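Local structure of glycoside Hydrolase (Bacteroides uniformis, 5T99) at residues M471-Q482 with I536-F547. The protein probably hydrolyses beta-galactosidic bonds in agarose-derived sugars as a family 2 glycoside hydrolase, and binds the inhibitor D-galacto-isofagomine. Residues are numbered along the deposited sequence; the frame is centred on the assembly and turned at random. Where two conformers were deposited one is given.
With GIF (D-galacto-isofagomine), chain C.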
ATOM      1  N   MET A 471     -10.932  -0.205  17.136  1.00 16.95           N
ATOM      2  CA  MET A 471     -10.135  -0.599  18.310  1.00 17.37           C
ATOM      3  C   MET A 471      -8.826  -1.278  17.905  1.00 17.31           C
ATOM      4  O   MET A 471      -8.825  -2.211  17.095  1.00 16.87           O
ATOM      5  CB  MET A 471     -10.932  -1.549  19.201  1.00 17.88           C
ATOM      6  CG  MET A 471     -12.216  -0.950  19.729  1.00 18.38           C
ATOM      7  SD  MET A 471     -13.073  -2.072  20.833  1.00 19.21           S
ATOM      8  CE  MET A 471     -12.225  -1.736  22.360  1.00 19.57           C
ATOM      9  N   ASN A 472      -7.719  -0.815  18.481  1.00 17.45           N
ATOM     10  CA  ASN A 472      -6.412  -1.445  18.288  1.00 17.60           C
ATOM     11  C   ASN A 472      -6.088  -2.381  19.442  1.00 18.27           C
ATOM     12  O   ASN A 472      -5.929  -1.930  20.572  1.00 19.46           O
ATOM     13  CB  ASN A 472      -5.323  -0.386  18.180  1.00 17.57           C
ATOM     14  CG  ASN A 472      -5.397   0.390  16.895  1.00 17.19           C
ATOM     15  OD1 ASN A 472      -6.426   0.383  16.209  1.00 16.97           O
ATOM     16  ND2 ASN A 472      -4.293   1.046  16.537  1.00 17.06           N
ATOM     17  N   TYR A 473      -6.016  -3.679  19.146  1.00 19.32           N
ATOM     18  CA  TYR A 473      -5.556  -4.736  20.079  1.00 19.47           C
ATOM     19  C   TYR A 473      -6.412  -4.907  21.335  1.00 20.77           C
ATOM     20  O   TYR A 473      -5.878  -4.997  22.445  1.00 20.78           O
ATOM     21  CB  TYR A 473      -4.094  -4.522  20.453  1.00 18.43           C
ATOM     22  CG  TYR A 473      -3.211  -4.299  19.251  1.00 18.07           C
ATOM     23  CD1 TYR A 473      -2.858  -5.362  18.407  1.00 17.74           C
ATOM     24  CD2 TYR A 473      -2.736  -3.025  18.942  1.00 17.51           C
ATOM     25  CE1 TYR A 473      -2.047  -5.158  17.297  1.00 17.16           C
ATOM     26  CE2 TYR A 473      -1.932  -2.819  17.838  1.00 17.48           C
ATOM     27  CZ  TYR A 473      -1.591  -3.893  17.027  1.00 16.99           C
ATOM     28  OH  TYR A 473      -0.803  -3.679  15.948  1.00 16.59           O
ATOM     29  N   LYS A 474      -7.733  -4.974  21.150  1.00 21.24           N
ATOM     30  CA  LYS A 474      -8.667  -5.077  22.279  1.00 22.03           C
ATOM     31  C   LYS A 474      -9.755  -6.157  22.127  1.00 21.76           C
ATOM     32  O   LYS A 474     -10.901  -5.937  22.557  1.00 21.74           O
ATOM     33  CB  LYS A 474      -9.337  -3.707  22.507  1.00 22.63           C
ATOM     34  CG  LYS A 474      -8.382  -2.564  22.792  1.00 23.48           C
ATOM     35  CD  LYS A 474      -7.709  -2.697  24.151  1.00 23.70           C
ATOM     36  CE  LYS A 474      -6.728  -1.557  24.370  1.00 24.22           C
ATOM     37  NZ  LYS A 474      -5.520  -1.675  23.504  1.00 24.80           N
ATOM     38  N   PRO A 475      -9.415  -7.332  21.557  1.00 21.70           N
ATOM     39  CA  PRO A 475     -10.446  -8.374  21.377  1.00 21.89           C
ATOM     40  C   PRO A 475     -11.083  -8.824  22.689  1.00 21.47           C
ATOM     41  O   PRO A 475     -12.274  -9.122  22.714  1.00 21.46           O
ATOM     42  CB  PRO A 475      -9.685  -9.520  20.703  1.00 22.34           C
ATOM     43  CG  PRO A 475      -8.264  -9.337  21.123  1.00 22.34           C
ATOM     44  CD  PRO A 475      -8.067  -7.846  21.241  1.00 22.52           C
ATOM     45  N   GLY A 476     -10.300  -8.819  23.769  1.00 21.84           N
ATOM     46  CA  GLY A 476     -10.809  -9.087  25.112  1.00 21.85           C
ATOM     47  C   GLY A 476     -11.851  -8.100  25.612  1.00 22.28           C
ATOM     48  O   GLY A 476     -12.654  -8.439  26.493  1.00 21.63           O
ATOM     49  N   LYS A 477     -11.849  -6.884  25.064  1.00 22.87           N
ATOM     50  CA  LYS A 477     -12.839  -5.866  25.440  1.00 23.80           C
ATOM     51  C   LYS A 477     -13.995  -5.652  24.454  1.00 22.62           C
ATOM     52  O   LYS A 477     -14.804  -4.744  24.665  1.00 22.86           O
ATOM     53  CB  LYS A 477     -12.121  -4.534  25.710  1.00 25.08           C
ATOM     54  CG  LYS A 477     -11.032  -4.616  26.773  1.00 26.12           C
ATOM     55  CD  LYS A 477     -11.599  -5.004  28.129  1.00 26.79           C
ATOM     56  CE  LYS A 477     -10.565  -4.836  29.237  1.00 27.85           C
ATOM     57  NZ  LYS A 477     -11.215  -5.022  30.565  1.00 28.60           N
ATOM     58  N   TYR A 478     -14.109  -6.476  23.411  1.00 21.35           N
ATOM     59  CA  TYR A 478     -15.160  -6.269  22.400  1.00 21.17           C
ATOM     60  C   TYR A 478     -16.560  -6.379  23.004  1.00 21.95           C
ATOM     61  O   TYR A 478     -17.413  -5.538  22.735  1.00 20.90           O
ATOM     62  CB  TYR A 478     -15.037  -7.251  21.225  1.00 20.31           C
ATOM     63  CG  TYR A 478     -13.871  -7.041  20.271  1.00 19.46           C
ATOM     64  CD1 TYR A 478     -12.995  -5.948  20.383  1.00 19.56           C
ATOM     65  CD2 TYR A 478     -13.671  -7.924  19.219  1.00 19.12           C
ATOM     66  CE1 TYR A 478     -11.944  -5.772  19.485  1.00 19.22           C
ATOM     67  CE2 TYR A 478     -12.633  -7.750  18.317  1.00 19.13           C
ATOM     68  CZ  TYR A 478     -11.775  -6.676  18.453  1.00 18.96           C
ATOM     69  OH  TYR A 478     -10.749  -6.514  17.569  1.00 19.13           O
ATOM     70  N   ALA A 479     -16.783  -7.407  23.820  1.00 22.31           N
ATOM     71  CA  ALA A 479     -18.077  -7.592  24.457  1.00 23.13           C
ATOM     72  C   ALA A 479     -18.428  -6.424  25.382  1.00 23.73           C
ATOM     73  O   ALA A 479     -19.541  -5.892  25.321  1.00 24.16           O
ATOM     74  CB  ALA A 479     -18.120  -8.914  25.215  1.00 23.44           C
ATOM     75  N   GLU A 480     -17.474  -6.017  26.221  1.00 24.28           N
ATOM     76  CA  GLU A 480     -17.711  -4.957  27.211  1.00 23.92           C
ATOM     77  C   GLU A 480     -18.015  -3.597  26.563  1.00 23.49           C
ATOM     78  O   GLU A 480     -18.928  -2.901  27.008  1.00 24.18           O
ATOM     79  CB  GLU A 480     -16.533  -4.844  28.195  1.00 24.08           C
ATOM     80  CG  GLU A 480     -16.659  -3.689  29.181  1.00 25.22           C
ATOM     81  CD  GLU A 480     -15.545  -3.643  30.208  1.00 25.62           C
ATOM     82  OE1 GLU A 480     -14.604  -2.840  30.031  1.00 26.57           O
ATOM     83  OE2 GLU A 480     -15.620  -4.397  31.197  1.00 26.16           O
ATOM     84  N   VAL A 481     -17.264  -3.215  25.528  1.00 22.48           N
ATOM     85  CA  VAL A 481     -17.485  -1.908  24.886  1.00 21.99           C
ATOM     86  C   VAL A 481     -18.856  -1.815  24.218  1.00 21.64           C
ATOM     87  O   VAL A 481     -19.423  -0.736  24.172  1.00 21.24           O
ATOM     88  CB  VAL A 481     -16.367  -1.531  23.889  1.00 21.44           C
ATOM     89  CG1 VAL A 481     -16.501  -2.293  22.567  1.00 21.38           C
ATOM     90  CG2 VAL A 481     -16.344  -0.026  23.654  1.00 21.36           C
ATOM     91  N   GLN A 482     -19.373  -2.945  23.726  1.00 21.77           N
ATOM     92  CA  GLN A 482     -20.742  -3.027  23.185  1.00 22.64           C
ATOM     93  C   GLN A 482     -21.837  -2.907  24.267  1.00 23.05           C
ATOM     94  O   GLN A 482     -22.908  -2.370  23.994  1.00 24.06           O
ATOM     95  CB  GLN A 482     -20.951  -4.326  22.381  1.00 21.85           C
ATOM     96  CG  GLN A 482     -20.101  -4.431  21.129  1.00 21.69           C
ATOM     97  CD  GLN A 482     -20.211  -5.798  20.458  1.00 22.03           C
ATOM     98  OE1 GLN A 482     -21.101  -6.028  19.621  1.00 22.02           O
ATOM     99  NE2 GLN A 482     -19.298  -6.706  20.806  1.00 21.04           N
ATOM    100  N   ILE A 536      -6.679 -15.736  18.431  1.00 21.70           N
ATOM    101  CA  ILE A 536      -7.396 -14.933  19.429  1.00 22.43           C
ATOM    102  C   ILE A 536      -8.345 -13.933  18.753  1.00 21.70           C
ATOM    103  O   ILE A 536      -9.488 -13.777  19.196  1.00 21.46           O
ATOM    104  CB  ILE A 536      -6.404 -14.197  20.383  1.00 23.30           C
ATOM    105  CG1 ILE A 536      -5.664 -15.196  21.284  1.00 24.00           C
ATOM    106  CG2 ILE A 536      -7.096 -13.130  21.231  1.00 23.30           C
ATOM    107  CD1 ILE A 536      -6.531 -15.861  22.342  1.00 24.64           C
ATOM    108  N   GLU A 537      -7.888 -13.264  17.693  1.00 20.84           N
ATOM    109  CA  GLU A 537      -8.773 -12.337  16.970  1.00 20.57           C
ATOM    110  C   GLU A 537      -9.934 -13.092  16.303  1.00 20.55           C
ATOM    111  O   GLU A 537     -11.094 -12.682  16.435  1.00 19.69           O
ATOM    112  CB  GLU A 537      -8.017 -11.507  15.935  1.00 20.22           C
ATOM    113  CG  GLU A 537      -8.802 -10.302  15.414  1.00 20.57           C
ATOM    114  CD  GLU A 537      -9.140  -9.267  16.471  1.00 20.32           C
ATOM    115  OE1 GLU A 537      -8.305  -9.024  17.377  1.00 20.66           O
ATOM    116  OE2 GLU A 537     -10.234  -8.684  16.379  1.00 19.30           O
ATOM    117  N   PHE A 538      -9.621 -14.200  15.623  1.00 20.20           N
ATOM    118  CA  PHE A 538     -10.654 -15.029  14.981  1.00 20.67           C
ATOM    119  C   PHE A 538     -11.742 -15.411  15.976  1.00 21.42           C
ATOM    120  O   PHE A 538     -12.935 -15.294  15.677  1.00 20.08           O
ATOM    121  CB  PHE A 538     -10.081 -16.322  14.362  1.00 20.09           C
ATOM    122  CG  PHE A 538      -9.016 -16.098  13.319  1.00 19.77           C
ATOM    123  CD1 PHE A 538      -8.875 -14.873  12.647  1.00 19.53           C
ATOM    124  CD2 PHE A 538      -8.160 -17.132  12.994  1.00 19.57           C
ATOM    125  CE1 PHE A 538      -7.883 -14.690  11.709  1.00 19.76           C
ATOM    126  CE2 PHE A 538      -7.164 -16.958  12.041  1.00 20.02           C
ATOM    127  CZ  PHE A 538      -7.024 -15.741  11.398  1.00 20.19           C
ATOM    128  N   HIS A 539     -11.308 -15.861  17.154  1.00 22.41           N
ATOM    129  CA  HIS A 539     -12.213 -16.249  18.217  1.00 23.35           C
ATOM    130  C   HIS A 539     -13.148 -15.105  18.605  1.00 22.88           C
ATOM    131  O   HIS A 539     -14.370 -15.277  18.613  1.00 22.93           O
ATOM    132  CB  HIS A 539     -11.422 -16.718  19.441  1.00 25.14           C
ATOM    133  CG  HIS A 539     -12.287 -17.220  20.547  1.00 26.37           C
ATOM    134  ND1 HIS A 539     -12.416 -16.559  21.751  1.00 27.23           N
ATOM    135  CD2 HIS A 539     -13.104 -18.294  20.615  1.00 27.98           C
ATOM    136  CE1 HIS A 539     -13.254 -17.223  22.524  1.00 28.15           C
ATOM    137  NE2 HIS A 539     -13.692 -18.275  21.857  1.00 29.31           N
ATOM    138  N   PHE A 540     -12.580 -13.940  18.909  1.00 22.39           N
ATOM    139  CA  PHE A 540     -13.387 -12.806  19.372  1.00 22.08           C
ATOM    140  C   PHE A 540     -14.185 -12.133  18.241  1.00 21.92           C
ATOM    141  O   PHE A 540     -15.234 -11.546  18.518  1.00 22.01           O
ATOM    142  CB  PHE A 540     -12.543 -11.806  20.185  1.00 22.65           C
ATOM    143  CG  PHE A 540     -12.212 -12.284  21.592  1.00 22.78           C
ATOM    144  CD1 PHE A 540     -13.197 -12.324  22.583  1.00 22.80           C
ATOM    145  CD2 PHE A 540     -10.920 -12.694  21.935  1.00 23.11           C
ATOM    146  CE1 PHE A 540     -12.904 -12.761  23.879  1.00 22.87           C
ATOM    147  CE2 PHE A 540     -10.620 -13.129  23.234  1.00 22.99           C
ATOM    148  CZ  PHE A 540     -11.612 -13.166  24.203  1.00 22.43           C
ATOM    149  N   GLN A 541     -13.729 -12.239  16.985  1.00 21.27           N
ATOM    150  CA  GLN A 541     -14.545 -11.820  15.826  1.00 21.09           C
ATOM    151  C   GLN A 541     -15.797 -12.680  15.685  1.00 22.40           C
ATOM    152  O   GLN A 541     -16.878 -12.150  15.402  1.00 21.51           O
ATOM    153  CB  GLN A 541     -13.763 -11.846  14.504  1.00 19.43           C
ATOM    154  CG  GLN A 541     -12.708 -10.758  14.372  1.00 19.31           C
ATOM    155  CD  GLN A 541     -13.245  -9.347  14.095  1.00 18.96           C
ATOM    156  OE1 GLN A 541     -14.361  -9.149  13.590  1.00 17.94           O
ATOM    157  NE2 GLN A 541     -12.421  -8.351  14.411  1.00 18.74           N
ATOM    158  N   GLU A 542     -15.659 -13.995  15.870  1.00 24.53           N
ATOM    159  CA  GLU A 542     -16.817 -14.905  15.802  1.00 26.91           C
ATOM    160  C   GLU A 542     -17.814 -14.661  16.929  1.00 26.97           C
ATOM    161  O   GLU A 542     -19.009 -14.701  16.688  1.00 28.30           O
ATOM    162  CB  GLU A 542     -16.390 -16.373  15.782  1.00 28.92           C
ATOM    163  CG  GLU A 542     -15.728 -16.770  14.469  1.00 32.15           C
ATOM    164  CD  GLU A 542     -15.129 -18.172  14.485  1.00 34.40           C
ATOM    165  OE1 GLU A 542     -15.618 -19.022  15.284  1.00 36.71           O
ATOM    166  OE2 GLU A 542     -14.177 -18.414  13.690  1.00 33.09           O
ATOM    167  N   MET A 543     -17.333 -14.397  18.140  0.50 26.98           N
ATOM    168  CA  MET A 543     -18.226 -14.136  19.273  0.50 27.05           C
ATOM    169  C   MET A 543     -18.865 -12.737  19.262  0.50 26.33           C
ATOM    170  O   MET A 543     -19.801 -12.490  20.029  0.50 26.61           O
ATOM    171  CB  MET A 543     -17.485 -14.365  20.596  0.50 27.80           C
ATOM    172  CG  MET A 543     -17.032 -15.807  20.819  0.50 27.77           C
ATOM    173  SD  MET A 543     -18.276 -17.029  20.364  0.50 28.29           S
ATOM    174  CE  MET A 543     -19.596 -16.621  21.505  0.50 28.07           C
ATOM    175  N   ASN A 544     -18.365 -11.830  18.416  1.00 25.52           N
ATOM    176  CA  ASN A 544     -18.878 -10.454  18.331  1.00 23.97           C
ATOM    177  C   ASN A 544     -19.186 -10.084  16.864  1.00 23.14           C
ATOM    178  O   ASN A 544     -18.451  -9.299  16.244  1.00 22.16           O
ATOM    179  CB  ASN A 544     -17.876  -9.481  18.971  1.00 23.78           C
ATOM    180  CG  ASN A 544     -17.690  -9.724  20.473  1.00 23.98           C
ATOM    181  OD1 ASN A 544     -18.527  -9.326  21.292  1.00 24.75           O
ATOM    182  ND2 ASN A 544     -16.587 -10.375  20.841  1.00 23.50           N
ATOM    183  N   PRO A 545     -20.295 -10.634  16.309  1.00 22.40           N
ATOM    184  CA  PRO A 545     -20.680 -10.414  14.898  1.00 22.30           C
ATOM    185  C   PRO A 545     -20.911  -8.955  14.460  1.00 22.19           C
ATOM    186  O   PRO A 545     -20.835  -8.668  13.269  1.00 21.99           O
ATOM    187  CB  PRO A 545     -21.988 -11.213  14.747  1.00 22.48           C
ATOM    188  CG  PRO A 545     -22.488 -11.445  16.127  1.00 22.35           C
ATOM    189  CD  PRO A 545     -21.289 -11.464  17.025  1.00 22.44           C
ATOM    190  N   ARG A 546     -21.202  -8.059  15.404  1.00 21.77           N
ATOM    191  CA  ARG A 546     -21.350  -6.633  15.098  1.00 20.79           C
ATOM    192  C   ARG A 546     -20.043  -5.999  14.633  1.00 19.13           C
ATOM    193  O   ARG A 546     -20.072  -5.041  13.865  1.00 19.01           O
ATOM    194  CB  ARG A 546     -21.929  -5.858  16.300  1.00 20.86           C
ATOM    195  CG  ARG A 546     -23.384  -6.220  16.648  1.00 21.06           C
ATOM    196  CD  ARG A 546     -23.986  -5.353  17.758  1.00 21.15           C
ATOM    197  NE  ARG A 546     -23.768  -3.923  17.496  1.00 21.84           N
ATOM    198  CZ  ARG A 546     -23.423  -2.984  18.389  1.00 22.20           C
ATOM    199  NH1 ARG A 546     -23.261  -3.248  19.685  1.00 22.67           N
ATOM    200  NH2 ARG A 546     -23.246  -1.735  17.971  1.00 22.61           N
ATOM    201  N   PHE A 547     -18.910  -6.509  15.113  1.00 17.96           N
ATOM    202  CA  PHE A 547     -17.611  -6.013  14.662  1.00 16.99           C
ATOM    203  C   PHE A 547     -17.465  -6.280  13.160  1.00 16.74           C
ATOM    204  O   PHE A 547     -17.694  -7.391  12.693  1.00 15.86           O
ATOM    205  CB  PHE A 547     -16.441  -6.599  15.478  1.00 16.62           C
ATOM    206  CG  PHE A 547     -16.096  -5.787  16.700  1.00 16.45           C
ATOM    207  CD1 PHE A 547     -14.871  -5.151  16.811  1.00 15.77           C
ATOM    208  CD2 PHE A 547     -17.028  -5.630  17.736  1.00 16.73           C
ATOM    209  CE1 PHE A 547     -14.574  -4.379  17.918  1.00 15.71           C
ATOM    210  CE2 PHE A 547     -16.730  -4.853  18.856  1.00 16.01           C
ATOM    211  CZ  PHE A 547     -15.500  -4.231  18.942  1.00 15.72           C
TER
HETATM  212  C   GIF C 901       0.846   1.262  15.692  1.00 18.07           C
HETATM  213  N   GIF C 901       0.412   0.233  16.624  1.00 18.35           N
HETATM  214  O   GIF C 901       2.888  -3.341  17.320  1.00 18.41           O
HETATM  215  C1  GIF C 901       1.745   0.657  14.631  1.00 17.93           C
HETATM  216  O1  GIF C 901       3.719   0.642  16.001  1.00 18.58           O
HETATM  217  C2  GIF C 901       2.847  -0.200  15.250  1.00 18.30           C
HETATM  218  O2  GIF C 901       2.334   1.706  13.864  1.00 16.65           O
HETATM  219  C3  GIF C 901       2.273  -1.286  16.155  1.00 18.41           C
HETATM  220  C4  GIF C 901       1.376  -0.672  17.225  1.00 18.45           C
HETATM  221  C5  GIF C 901       3.393  -2.100  16.805  1.00 18.53           C
HETATM  222  O   HOH W   1     -21.393  -8.373  18.312  1.00  9.85           O
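Tyr478 and Phe547 form the tight part of this contact. Their rings stack face to face, with centroids 3.8 Å apart and planes 21° from parallel. CE1 of Phe547 lies over the centre of the Tyr478 ring, and CA of Pro475 covers the opposite face. The ring is thus clamped between Pro475 of its own segment and Phe547, just after helix 534-543. CG of Tyr478 stands beside the backbone N (chi1 -71°), which turns the ring toward that helix. There its OH donates a 2.5 Å hydrogen bond to OE2 of Glu537, on the syn lone pair. NE2 of Gln541 donates to the anti lone pair of the same OE2, and Tyr532 OH bonds to OE1, so both carboxylate oxygens are satisfied. Met471 closes the edge of the Phe547 ring in a Met-aromatic contact, SD to CZ 3.8 Å. With an alanine at Tyr478, the Phe547 face would probably lose its stack and Glu537 OE2 its hydroxyl donor.

Pro475 O sits over one face of the partly exposed Phe540 ring, 3.3 Å from Phe540 CD1. Buried Asn544 is held by ND2 donating to Phe540 O, in the carbonyl plane. The Gln482 side is looser. Its NE2 bonds to Tyr478 O of its own helix and only weakly to OD1 of Asn544, 2.8 Å away. A water joins its OE1 to the backbone N of Arg546, whose guanidinium is held by Asp298 in a salt bridge.

The contact packs helix 478-484, after strand 468-472 of the TIM barrel, against helix 534-543. Tyr473, just after that strand, lines the galacto-isofagomine pocket. Two donors on OE2 hold the Glu537 carboxylate and tie the Tyr478 ring to helix 534-543. The Gln482 end, crossing by one weak bond and a water, is probably held less firmly.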